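PDB 1ULZ: pyruvate carboxylase n-terminal domain from Aquifex aeolicus, which belongs to the biotin carboxylase family, as the N-terminal part of a pyruvate carboxylase, and joins an ATP-grasp region to Rossmann-like and biotin-carboxylase C-terminal regions. Local coordinates for residues V220-E225 against V327-Y332; I292-P297 against D382-K387; E300-I305 against G331-C336; F363-E368 against L388-P393. The protein carries 1 engineered substitution. One frame throughout, in Å; residues are numbered along the deposited sequence.

Contact 1. Residues V220-E225 against V327-Y332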
loop_
_atom_site.group_PDB
_atom_site.type_symbol
_atom_site.label_atom_id
_atom_site.label_comp_id
_atom_site.label_asym_id
_atom_site.label_seq_id
_atom_site.Cartn_x
_atom_site.Cartn_y
_atom_site.Cartn_z
ATOM N N VAL A 220 5.921 4.329 27.117
ATOM C CA VAL A 220 4.575 4.108 26.607
ATOM C C VAL A 220 4.181 5.322 25.780
ATOM O O VAL A 220 4.217 6.452 26.261
ATOM C CB VAL A 220 3.546 3.917 27.753
ATOM C CG1 VAL A 220 2.155 3.681 27.168
ATOM C CG2 VAL A 220 3.948 2.746 28.633
ATOM N N ILE A 221 3.826 5.087 24.523
ATOM C CA ILE A 221 3.429 6.175 23.648
ATOM C C ILE A 221 2.048 5.900 23.064
ATOM O O ILE A 221 1.531 4.791 23.171
ATOM C CB ILE A 221 4.431 6.344 22.492
ATOM C CG1 ILE A 221 4.403 5.107 21.592
ATOM C CG2 ILE A 221 5.842 6.540 23.048
ATOM C CD1 ILE A 221 5.355 5.188 20.415
ATOM N N HIS A 222 1.441 6.918 22.467
ATOM C CA HIS A 222 0.141 6.734 21.844
ATOM C C HIS A 222 0.333 7.017 20.353
ATOM O O HIS A 222 1.216 7.797 19.972
ATOM C CB HIS A 222 -0.898 7.688 22.456
ATOM C CG HIS A 222 -0.718 9.121 22.064
ATOM N ND1 HIS A 222 -1.213 9.639 20.885
ATOM C CD2 HIS A 222 -0.076 10.141 22.682
ATOM C CE1 HIS A 222 -0.881 10.915 20.795
ATOM N NE2 HIS A 222 -0.190 11.245 21.873
ATOM N N LEU A 223 -0.459 6.363 19.511
ATOM C CA LEU A 223 -0.353 6.586 18.076
ATOM C C LEU A 223 -1.614 7.287 17.583
ATOM O O LEU A 223 -2.216 6.888 16.585
ATOM C CB LEU A 223 -0.158 5.265 17.320
ATOM C CG LEU A 223 1.058 4.391 17.668
ATOM C CD1 LEU A 223 1.348 3.463 16.495
ATOM C CD2 LEU A 223 2.277 5.242 17.960
ATOM N N GLY A 224 -2.018 8.326 18.302
ATOM C CA GLY A 224 -3.195 9.074 17.905
ATOM C C GLY A 224 -4.505 8.336 18.091
ATOM O O GLY A 224 -4.546 7.238 18.652
ATOM N N GLU A 225 -5.581 8.937 17.601
ATOM C CA GLU A 225 -6.908 8.355 17.738
ATOM C C GLU A 225 -7.519 7.892 16.422
ATOM O O GLU A 225 -7.005 8.169 15.334
ATOM C CB GLU A 225 -7.863 9.366 18.386
ATOM C CG GLU A 225 -8.462 10.392 17.406
ATOM C CD GLU A 225 -7.469 11.448 16.926
ATOM O OE1 GLU A 225 -6.256 11.320 17.193
ATOM O OE2 GLU A 225 -7.906 12.416 16.268
ATOM N N VAL A 327 6.170 10.802 17.029
ATOM C CA VAL A 327 4.903 10.361 16.447
ATOM C C VAL A 327 4.222 11.471 15.661
ATOM O O VAL A 327 3.677 12.405 16.244
ATOM C CB VAL A 327 3.916 9.857 17.541
ATOM C CG1 VAL A 327 2.679 9.256 16.885
ATOM C CG2 VAL A 327 4.598 8.823 18.434
ATOM N N LYS A 328 4.257 11.363 14.336
ATOM C CA LYS A 328 3.640 12.359 13.467
ATOM C C LYS A 328 2.367 11.820 12.820
ATOM O O LYS A 328 2.188 10.610 12.680
ATOM C CB LYS A 328 4.615 12.790 12.366
ATOM C CG LYS A 328 5.954 13.299 12.871
ATOM C CD LYS A 328 5.800 14.487 13.805
ATOM C CE LYS A 328 7.169 15.036 14.186
ATOM N NZ LYS A 328 7.089 16.052 15.279
ATOM N N PHE A 329 1.490 12.734 12.417
ATOM C CA PHE A 329 0.223 12.371 11.796
ATOM C C PHE A 329 0.150 13.005 10.420
ATOM O O PHE A 329 -0.058 14.211 10.280
ATOM C CB PHE A 329 -0.922 12.832 12.692
ATOM C CG PHE A 329 -0.887 12.212 14.060
ATOM C CD1 PHE A 329 -1.271 10.895 14.248
ATOM C CD2 PHE A 329 -0.386 12.920 15.144
ATOM C CE1 PHE A 329 -1.154 10.289 15.493
ATOM C CE2 PHE A 329 -0.265 12.322 16.388
ATOM C CZ PHE A 329 -0.648 11.005 16.561
ATOM N N ASN A 330 0.323 12.166 9.406
ATOM C CA ASN A 330 0.339 12.603 8.020
ATOM C C ASN A 330 -0.853 12.088 7.205
ATOM O O ASN A 330 -1.044 10.882 7.049
ATOM C CB ASN A 330 1.667 12.153 7.394
ATOM C CG ASN A 330 1.739 12.418 5.906
ATOM O OD1 ASN A 330 1.408 13.509 5.437
ATOM N ND2 ASN A 330 2.192 11.420 5.152
ATOM N N GLY A 331 -1.657 13.018 6.696
ATOM C CA GLY A 331 -2.814 12.649 5.903
ATOM C C GLY A 331 -3.893 11.876 6.644
ATOM O O GLY A 331 -3.901 11.814 7.878
ATOM N N TYR A 332 -4.807 11.283 5.880
ATOM C CA TYR A 332 -5.906 10.508 6.439
ATOM C C TYR A 332 -6.036 9.119 5.836
ATOM O O TYR A 332 -5.762 8.908 4.650
ATOM C CB TYR A 332 -7.231 11.244 6.244
ATOM C CG TYR A 332 -7.283 12.575 6.943
ATOM C CD1 TYR A 332 -6.730 13.707 6.363
ATOM C CD2 TYR A 332 -7.866 12.693 8.202
ATOM C CE1 TYR A 332 -6.757 14.925 7.014
ATOM C CE2 TYR A 332 -7.898 13.903 8.862
ATOM C CZ TYR A 332 -7.342 15.015 8.262
ATOM O OH TYR A 332 -7.368 16.220 8.913
#
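F329 lays the outer end of its ring against the backbone at G224, with CE1 3.4 Å from G224 CA and CZ 3.5 Å from G224 N. The carbonyl carbon of L223 lies at the edge of the ring, near its plane. Glycine suits this place on two counts: a beta carbon would run into CE1, and phi is positive (71°). Beside it, V327 spreads its two methyl groups over the carbonyl oxygen of H222, CG1 at 3.7 Å and CG2 at 3.9 Å from H222 O. With CG1 anti to the backbone N (chi1 -173°), CG1 of V327 also lies 4.2 Å from L223 CD2, the two side chains crossing at about a right angle, while CG2 comes within 4.2 Å of I221 CD1. A branched, compact residue can reach all three neighbours from one position. Residues 220-225 begin strand 220-232 of the ATP-grasp region, and 327-331 form the loop that leads into strand 332-339 of the same antiparallel sheet. No hydrogen bond crosses between these two segments, which meet by van der Waals packing. Behind this layer, H222 is held by its own strand: its ND1 accepts from G224 N at 3.0 Å, the donor tilted 16° from the ring plane, and its NE2 is hydrogen-bonded to E252 on helix 248-264. H222 CE1 can then meet F329 CZ at 4.2 Å. F329 in turn has a cation-pi partner in R251 from that helix, and L223 rests on T303 and I305.

Contact 2. Residues I292-P297 against D382-K387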
loop_
_atom_site.group_PDB
_atom_site.type_symbol
_atom_site.label_atom_id
_atom_site.label_comp_id
_atom_site.label_asym_id
_atom_site.label_seq_id
_atom_site.Cartn_x
_atom_site.Cartn_y
_atom_site.Cartn_z
ATOM N N ILE A 292 -4.499 -6.240 20.154
ATOM C CA ILE A 292 -4.356 -5.544 18.882
ATOM C C ILE A 292 -5.781 -5.221 18.424
ATOM O O ILE A 292 -6.720 -5.972 18.701
ATOM C CB ILE A 292 -3.650 -6.438 17.812
ATOM C CG1 ILE A 292 -3.386 -5.629 16.539
ATOM C CG2 ILE A 292 -4.515 -7.646 17.468
ATOM C CD1 ILE A 292 -2.455 -4.456 16.735
ATOM N N GLN A 293 -5.952 -4.103 17.736
ATOM C CA GLN A 293 -7.282 -3.716 17.272
ATOM C C GLN A 293 -7.518 -4.164 15.833
ATOM O O GLN A 293 -6.593 -4.173 15.019
ATOM C CB GLN A 293 -7.448 -2.199 17.347
ATOM C CG GLN A 293 -8.892 -1.759 17.342
ATOM C CD GLN A 293 -9.475 -1.710 18.741
ATOM O OE1 GLN A 293 -9.108 -2.508 19.610
ATOM N NE2 GLN A 293 -10.394 -0.777 18.963
ATOM N N VAL A 294 -8.757 -4.528 15.517
ATOM C CA VAL A 294 -9.082 -4.949 14.162
ATOM C C VAL A 294 -8.694 -3.844 13.189
ATOM O O VAL A 294 -8.049 -4.096 12.170
ATOM C CB VAL A 294 -10.595 -5.224 13.978
ATOM C CG1 VAL A 294 -10.873 -5.623 12.533
ATOM C CG2 VAL A 294 -11.054 -6.324 14.923
ATOM N N GLU A 295 -9.076 -2.615 13.519
ATOM C CA GLU A 295 -8.800 -1.478 12.653
ATOM C C GLU A 295 -7.447 -0.781 12.839
ATOM O O GLU A 295 -7.292 0.385 12.477
ATOM C CB GLU A 295 -9.941 -0.449 12.763
ATOM C CG GLU A 295 -10.227 0.107 14.165
ATOM C CD GLU A 295 -11.176 -0.761 15.002
ATOM O OE1 GLU A 295 -12.022 -0.184 15.713
ATOM O OE2 GLU A 295 -11.083 -2.004 14.963
ATOM N N HIS A 296 -6.461 -1.493 13.373
ATOM C CA HIS A 296 -5.140 -0.898 13.575
ATOM C C HIS A 296 -4.469 -0.328 12.320
ATOM O O HIS A 296 -3.703 0.633 12.409
ATOM C CB HIS A 296 -4.178 -1.902 14.226
ATOM C CG HIS A 296 -3.752 -3.020 13.324
ATOM N ND1 HIS A 296 -4.461 -4.197 13.204
ATOM C CD2 HIS A 296 -2.672 -3.150 12.514
ATOM C CE1 HIS A 296 -3.834 -5.003 12.363
ATOM N NE2 HIS A 296 -2.746 -4.391 11.931
ATOM N N PRO A 297 -4.745 -0.904 11.134
ATOM C CA PRO A 297 -4.115 -0.388 9.914
ATOM C C PRO A 297 -4.235 1.111 9.620
ATOM O O PRO A 297 -3.291 1.694 9.092
ATOM C CB PRO A 297 -4.742 -1.243 8.813
ATOM C CG PRO A 297 -4.938 -2.550 9.491
ATOM C CD PRO A 297 -5.514 -2.124 10.836
ATOM N N ASP A 382 -16.579 -15.144 11.980
ATOM C CA ASP A 382 -17.050 -13.878 11.419
ATOM C C ASP A 382 -17.233 -13.944 9.903
ATOM O O ASP A 382 -16.724 -14.845 9.230
ATOM C CB ASP A 382 -16.087 -12.739 11.777
ATOM C CG ASP A 382 -14.727 -12.898 11.125
ATOM O OD1 ASP A 382 -13.726 -13.039 11.861
ATOM O OD2 ASP A 382 -14.657 -12.883 9.875
ATOM N N SER A 383 -17.961 -12.974 9.368
ATOM C CA SER A 383 -18.233 -12.924 7.939
ATOM C C SER A 383 -17.296 -12.006 7.152
ATOM O O SER A 383 -17.562 -11.692 5.994
ATOM C CB SER A 383 -19.677 -12.482 7.727
ATOM O OG SER A 383 -19.935 -11.292 8.453
ATOM N N MET A 384 -16.197 -11.589 7.774
ATOM C CA MET A 384 -15.238 -10.701 7.123
ATOM C C MET A 384 -14.526 -11.368 5.945
ATOM O O MET A 384 -14.034 -12.492 6.056
ATOM C CB MET A 384 -14.200 -10.223 8.145
ATOM C CG MET A 384 -13.246 -9.130 7.644
ATOM S SD MET A 384 -12.112 -8.548 8.963
ATOM C CE MET A 384 -13.323 -7.890 10.146
ATOM N N ILE A 385 -14.492 -10.677 4.810
ATOM C CA ILE A 385 -13.810 -11.186 3.630
ATOM C C ILE A 385 -12.466 -10.470 3.512
ATOM O O ILE A 385 -11.439 -11.091 3.254
ATOM C CB ILE A 385 -14.613 -10.910 2.345
ATOM C CG1 ILE A 385 -15.982 -11.582 2.434
ATOM C CG2 ILE A 385 -13.833 -11.408 1.126
ATOM C CD1 ILE A 385 -16.891 -11.238 1.285
ATOM N N ALA A 386 -12.484 -9.155 3.710
ATOM C CA ALA A 386 -11.270 -8.355 3.622
ATOM C C ALA A 386 -11.426 -6.996 4.291
ATOM O O ALA A 386 -12.531 -6.567 4.608
ATOM C CB ALA A 386 -10.886 -8.157 2.156
ATOM N N LYS A 387 -10.299 -6.333 4.514
ATOM C CA LYS A 387 -10.289 -4.996 5.086
ATOM C C LYS A 387 -9.577 -4.113 4.074
ATOM O O LYS A 387 -8.379 -4.270 3.839
ATOM C CB LYS A 387 -9.539 -4.958 6.419
ATOM C CG LYS A 387 -10.227 -5.713 7.539
ATOM C CD LYS A 387 -9.555 -5.467 8.879
ATOM C CE LYS A 387 -8.098 -5.891 8.871
ATOM N NZ LYS A 387 -7.537 -5.939 10.249
#
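The imidazole of H296, approached obliquely by NZ of K387, is flanked by its own segment: I292 CD1 lies over one face, offset toward the rim, and P297 CD over the other, 3.2 Å above the ring plane. At the edge, in plane, ND1 donates to Q293 O at 2.8 Å, almost straight along the carbonyl direction, and NE2 is hydrogen-bonded to R16. The Q293 oxygen also accepts from H296 N, closing a type I beta turn from Q293 to H296 that runs into the helix carrying P297. This turn of the ATP-grasp region faces strand 384-392 of the biotin carboxylase C-terminal region at a classic beta bulge, where I385 and A386 both pair with I338 of the neighbouring strand. M384 and K387, three residues apart, consequently both point at the turn, which a regular strand would not allow. K387 is long enough to reach from strand to turn. Its chain bends at chi3 (-59°) and NZ donates to V294 O at 2.7 Å, tilted 17° from the carbonyl plane, while CD lies 3.9 Å from V294 CG1. One lysine thus supplies an apolar stem for the valine and a charged tip for the turn. The ammonium has a second partner in E12, a salt bridge that probably helps to stabilise its charge among buried groups. M384 adds a flexible thioether, whose terminal CE meets V294 CG1 at 4.1 Å. D382 fixes the backbone of M384 through an Asx turn: its OD2 accepts from M384 N at 2.9 Å, met on the anti side of the carboxylate.

Contact 3. Residues E300-I305 against G331-C336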
loop_
_atom_site.group_PDB
_atom_site.type_symbol
_atom_site.label_atom_id
_atom_site.label_comp_id
_atom_site.label_asym_id
_atom_site.label_seq_id
_atom_site.Cartn_x
_atom_site.Cartn_y
_atom_site.Cartn_z
ATOM N N GLU A 300 -1.614 2.911 11.427
ATOM C CA GLU A 300 -0.313 2.606 10.840
ATOM C C GLU A 300 -0.084 3.494 9.613
ATOM O O GLU A 300 1.011 4.020 9.416
ATOM C CB GLU A 300 -0.228 1.123 10.441
ATOM C CG GLU A 300 -0.127 0.156 11.625
ATOM C CD GLU A 300 -0.008 -1.310 11.213
ATOM O OE1 GLU A 300 0.376 -2.139 12.063
ATOM O OE2 GLU A 300 -0.300 -1.643 10.048
ATOM N N MET A 301 -1.130 3.677 8.809
ATOM C CA MET A 301 -1.035 4.491 7.598
ATOM C C MET A 301 -0.684 5.957 7.867
ATOM O O MET A 301 0.105 6.548 7.138
ATOM C CB MET A 301 -2.350 4.464 6.815
ATOM C CG MET A 301 -2.943 3.092 6.561
ATOM S SD MET A 301 -1.965 2.097 5.451
ATOM C CE MET A 301 -2.465 2.781 3.865
ATOM N N VAL A 302 -1.282 6.549 8.896
ATOM C CA VAL A 302 -1.021 7.954 9.191
ATOM C C VAL A 302 0.185 8.240 10.096
ATOM O O VAL A 302 0.600 9.390 10.215
ATOM C CB VAL A 302 -2.282 8.630 9.774
ATOM C CG1 VAL A 302 -3.417 8.529 8.771
ATOM C CG2 VAL A 302 -2.687 7.967 11.083
ATOM N N THR A 303 0.747 7.210 10.727
ATOM C CA THR A 303 1.923 7.402 11.580
ATOM C C THR A 303 3.141 6.680 11.006
ATOM O O THR A 303 4.275 6.978 11.368
ATOM C CB THR A 303 1.717 6.869 13.007
ATOM O OG1 THR A 303 1.561 5.446 12.960
ATOM C CG2 THR A 303 0.503 7.516 13.654
ATOM N N GLY A 304 2.899 5.725 10.117
ATOM C CA GLY A 304 3.992 4.985 9.510
ATOM C C GLY A 304 4.680 4.028 10.463
ATOM O O GLY A 304 5.833 3.655 10.247
ATOM N N ILE A 305 3.971 3.627 11.514
ATOM C CA ILE A 305 4.509 2.709 12.514
ATOM C C ILE A 305 3.823 1.335 12.427
ATOM O O ILE A 305 2.595 1.236 12.465
ATOM C CB ILE A 305 4.328 3.294 13.936
ATOM C CG1 ILE A 305 5.030 4.660 14.022
ATOM C CG2 ILE A 305 4.878 2.323 14.975
ATOM C CD1 ILE A 305 4.782 5.416 15.319
ATOM N N GLY A 331 -1.657 13.018 6.696
ATOM C CA GLY A 331 -2.814 12.649 5.903
ATOM C C GLY A 331 -3.893 11.876 6.644
ATOM O O GLY A 331 -3.901 11.814 7.878
ATOM N N TYR A 332 -4.807 11.283 5.880
ATOM C CA TYR A 332 -5.906 10.508 6.439
ATOM C C TYR A 332 -6.036 9.119 5.836
ATOM O O TYR A 332 -5.762 8.908 4.650
ATOM C CB TYR A 332 -7.231 11.244 6.244
ATOM C CG TYR A 332 -7.283 12.575 6.943
ATOM C CD1 TYR A 332 -6.730 13.707 6.363
ATOM C CD2 TYR A 332 -7.866 12.693 8.202
ATOM C CE1 TYR A 332 -6.757 14.925 7.014
ATOM C CE2 TYR A 332 -7.898 13.903 8.862
ATOM C CZ TYR A 332 -7.342 15.015 8.262
ATOM O OH TYR A 332 -7.368 16.220 8.913
ATOM N N ALA A 333 -6.468 8.177 6.664
ATOM C CA ALA A 333 -6.663 6.806 6.222
ATOM C C ALA A 333 -8.071 6.358 6.576
ATOM O O ALA A 333 -8.592 6.687 7.645
ATOM C CB ALA A 333 -5.643 5.886 6.879
ATOM N N ILE A 334 -8.680 5.608 5.671
ATOM C CA ILE A 334 -10.020 5.094 5.883
ATOM C C ILE A 334 -10.008 3.587 5.699
ATOM O O ILE A 334 -9.318 3.074 4.820
ATOM C CB ILE A 334 -11.016 5.678 4.868
ATOM C CG1 ILE A 334 -10.999 7.207 4.932
ATOM C CG2 ILE A 334 -12.404 5.131 5.149
ATOM C CD1 ILE A 334 -11.777 7.874 3.819
ATOM N N GLU A 335 -10.758 2.880 6.535
ATOM C CA GLU A 335 -10.855 1.429 6.411
ATOM C C GLU A 335 -12.315 1.000 6.364
ATOM O O GLU A 335 -13.116 1.385 7.216
ATOM C CB GLU A 335 -10.168 0.703 7.576
ATOM C CG GLU A 335 -10.270 -0.821 7.457
ATOM C CD GLU A 335 -9.671 -1.565 8.642
ATOM O OE1 GLU A 335 -10.356 -1.689 9.678
ATOM O OE2 GLU A 335 -8.512 -2.024 8.540
ATOM N N CYS A 336 -12.645 0.198 5.359
ATOM C CA CYS A 336 -13.993 -0.315 5.188
ATOM C C CYS A 336 -13.971 -1.827 5.326
ATOM O O CYS A 336 -13.115 -2.503 4.744
ATOM C CB CYS A 336 -14.536 0.040 3.810
ATOM S SG CYS A 336 -14.736 1.783 3.517
#
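M301 begins its contact at the root, where CB lies 3.6 Å from A333 CB. CG, 3.9 Å from A333 CB, also touches I389 CG2; bends at chi2 (-68°) and chi3 then lay SD beside R366 CD, and CE ends against W391 CB. Alanine suits the opposing place because its single methyl lets the helix come close, with M301 CA 6.2 Å from A333 CA. One residue on, V302 puts CG1 beside the backbone N and anti to the carbonyl carbon (chi1 -60°). This methyl does the touching: it lies 3.4 Å from G331 O, 3.7 Å from A333 N and 3.9 Å from A333 CB. A branched side chain without a polar group can thus pack along the backbone where loop becomes strand while making no hydrogen bond to it. G331 has positive phi, readily adopted by glycine, as the loop enters strand 332-339. After T303 the chain leaves helical geometry at G304, with positive phi (71°), and G304 N donates to E300 O at 2.6 Å. Backbone pairing of V302 with N330 ties this turn to the loop before the strand. The last turn of helix 296-303 therefore lies against the start of strand 332-339, which is bordered in its antiparallel sheet by strands 235-241 and 384-392. Helix 395-407 packs against I334, whose side chain points away from helix 296-303, and E300 packs on F363 of the second subunit.

Contact 4. Residues F363-E368 against L388-P393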
loop_
_atom_site.group_PDB
_atom_site.type_symbol
_atom_site.label_atom_id
_atom_site.label_comp_id
_atom_site.label_asym_id
_atom_site.label_seq_id
_atom_site.Cartn_x
_atom_site.Cartn_y
_atom_site.Cartn_z
ATOM N N PHE A 363 -1.543 3.301 -5.723
ATOM C CA PHE A 363 -0.996 4.300 -4.812
ATOM C C PHE A 363 -1.989 4.579 -3.670
ATOM O O PHE A 363 -3.152 4.910 -3.914
ATOM C CB PHE A 363 -0.714 5.580 -5.612
ATOM C CG PHE A 363 -0.103 6.699 -4.809
ATOM C CD1 PHE A 363 -0.781 7.268 -3.742
ATOM C CD2 PHE A 363 1.137 7.215 -5.158
ATOM C CE1 PHE A 363 -0.239 8.332 -3.042
ATOM C CE2 PHE A 363 1.685 8.278 -4.463
ATOM C CZ PHE A 363 1.000 8.838 -3.406
ATOM N N GLY A 364 -1.522 4.432 -2.431
ATOM C CA GLY A 364 -2.364 4.689 -1.273
ATOM C C GLY A 364 -3.393 3.624 -0.936
ATOM O O GLY A 364 -4.289 3.854 -0.124
ATOM N N ILE A 365 -3.270 2.453 -1.551
ATOM C CA ILE A 365 -4.215 1.374 -1.307
ATOM C C ILE A 365 -3.561 0.192 -0.607
ATOM O O ILE A 365 -2.504 -0.281 -1.025
ATOM C CB ILE A 365 -4.840 0.868 -2.629
ATOM C CG1 ILE A 365 -5.655 1.988 -3.282
ATOM C CG2 ILE A 365 -5.708 -0.367 -2.365
ATOM C CD1 ILE A 365 -6.236 1.592 -4.617
ATOM N N ARG A 366 -4.202 -0.280 0.457
ATOM C CA ARG A 366 -3.712 -1.417 1.225
ATOM C C ARG A 366 -4.848 -2.408 1.453
ATOM O O ARG A 366 -5.978 -2.016 1.765
ATOM C CB ARG A 366 -3.155 -0.947 2.571
ATOM C CG ARG A 366 -2.745 -2.078 3.513
ATOM C CD ARG A 366 -2.139 -1.527 4.796
ATOM N NE ARG A 366 -1.942 -2.570 5.798
ATOM C CZ ARG A 366 -1.462 -2.360 7.019
ATOM N NH1 ARG A 366 -1.125 -1.134 7.404
ATOM N NH2 ARG A 366 -1.315 -3.380 7.854
ATOM N N VAL A 367 -4.552 -3.690 1.295
ATOM C CA VAL A 367 -5.563 -4.715 1.491
ATOM C C VAL A 367 -5.109 -5.774 2.491
ATOM O O VAL A 367 -4.013 -6.322 2.371
ATOM C CB VAL A 367 -5.922 -5.424 0.157
ATOM C CG1 VAL A 367 -7.013 -6.461 0.399
ATOM C CG2 VAL A 367 -6.376 -4.399 -0.885
ATOM N N GLU A 368 -5.954 -6.034 3.486
ATOM C CA GLU A 368 -5.695 -7.048 4.510
ATOM C C GLU A 368 -6.717 -8.168 4.299
ATOM O O GLU A 368 -7.896 -7.992 4.592
ATOM C CB GLU A 368 -5.885 -6.463 5.915
ATOM C CG GLU A 368 -4.876 -5.410 6.348
ATOM C CD GLU A 368 -3.473 -5.961 6.555
ATOM O OE1 GLU A 368 -3.336 -7.074 7.114
ATOM O OE2 GLU A 368 -2.505 -5.271 6.169
ATOM N N LEU A 388 -10.329 -3.203 3.465
ATOM C CA LEU A 388 -9.780 -2.283 2.474
ATOM C C LEU A 388 -9.442 -0.952 3.141
ATOM O O LEU A 388 -10.303 -0.318 3.750
ATOM C CB LEU A 388 -10.796 -2.058 1.354
ATOM C CG LEU A 388 -10.406 -1.069 0.257
ATOM C CD1 LEU A 388 -9.153 -1.555 -0.479
ATOM C CD2 LEU A 388 -11.576 -0.914 -0.703
ATOM N N ILE A 389 -8.184 -0.540 3.024
ATOM C CA ILE A 389 -7.720 0.704 3.624
ATOM C C ILE A 389 -7.078 1.614 2.579
ATOM O O ILE A 389 -6.235 1.172 1.797
ATOM C CB ILE A 389 -6.674 0.427 4.735
ATOM C CG1 ILE A 389 -7.227 -0.580 5.741
ATOM C CG2 ILE A 389 -6.296 1.726 5.439
ATOM C CD1 ILE A 389 -6.688 -1.970 5.564
ATOM N N THR A 390 -7.482 2.881 2.565
ATOM C CA THR A 390 -6.929 3.850 1.622
ATOM C C THR A 390 -6.358 5.062 2.353
ATOM O O THR A 390 -6.923 5.525 3.347
ATOM C CB THR A 390 -7.994 4.356 0.610
ATOM O OG1 THR A 390 -9.089 4.962 1.314
ATOM C CG2 THR A 390 -8.503 3.204 -0.251
ATOM N N TRP A 391 -5.230 5.565 1.861
ATOM C CA TRP A 391 -4.587 6.737 2.453
ATOM C C TRP A 391 -4.464 7.857 1.419
ATOM O O TRP A 391 -4.258 7.596 0.238
ATOM C CB TRP A 391 -3.185 6.387 2.965
ATOM C CG TRP A 391 -2.461 7.583 3.499
ATOM C CD1 TRP A 391 -2.471 8.038 4.787
ATOM C CD2 TRP A 391 -1.725 8.552 2.738
ATOM N NE1 TRP A 391 -1.797 9.231 4.873
ATOM C CE2 TRP A 391 -1.332 9.571 3.630
ATOM C CE3 TRP A 391 -1.369 8.663 1.388
ATOM C CZ2 TRP A 391 -0.599 10.684 3.217
ATOM C CZ3 TRP A 391 -0.645 9.766 0.980
ATOM C CH2 TRP A 391 -0.268 10.763 1.890
ATOM N N ALA A 392 -4.581 9.101 1.877
ATOM C CA ALA A 392 -4.464 10.278 1.014
ATOM C C ALA A 392 -4.111 11.488 1.882
ATOM O O ALA A 392 -4.345 11.478 3.087
ATOM C CB ALA A 392 -5.778 10.523 0.261
ATOM N N PRO A 393 -3.548 12.550 1.276
ATOM C CA PRO A 393 -3.149 13.779 1.974
ATOM C C PRO A 393 -4.282 14.543 2.663
ATOM O O PRO A 393 -4.077 15.177 3.700
ATOM C CB PRO A 393 -2.505 14.615 0.866
ATOM C CG PRO A 393 -1.994 13.584 -0.089
ATOM C CD PRO A 393 -3.128 12.597 -0.135
#
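L388 holds CG anti to its backbone N (chi1 177°), and this carries CD1 toward the opposite strand, 4.1 Å from I365 CG2 and 4.0 Å from V367 CG2. Strand 365-369, the edge of the sheet within this chain, runs antiparallel to strand 384-392 in the biotin carboxylase C-terminal region, with I365 opposite T390 and V367 opposite L388 as non-hydrogen-bonded pairs. Between them R366 and I389 form a hydrogen-bonded pair: R366 N donates to I389 O at 2.8 Å, and I389 N returns the bond to R366 O. Beta-branched I365, V367 and T390 suit the face of L388, which helix 395-407 partly covers. On the other face the extended chain of R366 and the bent one of E368 (chi2 -68°) bring their charges together. NE and NH2 of R366 form a side-on salt bridge, both donating to E368 OE2 at 2.8 Å, the oxygen near the guanidinium plane, while NH1 pairs with E300. I389 CD1 packs on the stem of the glutamate, 4.0 Å from E368 CG. R366 and E368 pack on G362 of the second subunit. Glycine suits position 364 because its phi is positive and a beta carbon would strike W391 O. Its carbonyl oxygen takes W391 N at 2.8 Å and a CA-H contact from T390. W391 directs NE1 to N330 O, and its indole edge brings CZ3 4.3 Å from F363 CE1.

In the fold
All four contacts reach one antiparallel sheet, in which strands 220-232, 235-241, 332-339, 384-392 and 365-369 follow one another. The sheet therefore spans both the ATP-grasp and the C-terminal regions, with helix 296-303 packed against it. Contacts 3 and 4 lie closest, their centres 8 Å apart, and both touch the second subunit; contacts 1 and 2 are the most widely separated, about 20 Å between centres. Contacts 1 and 3 share G331 and Y332, contacts 2 and 3 share helix 296-303, and contacts 2 and 4 share strand 384-392. Along the chain, contact 3 falls within the span of contact 2, whereas contacts 1 and 2 cross.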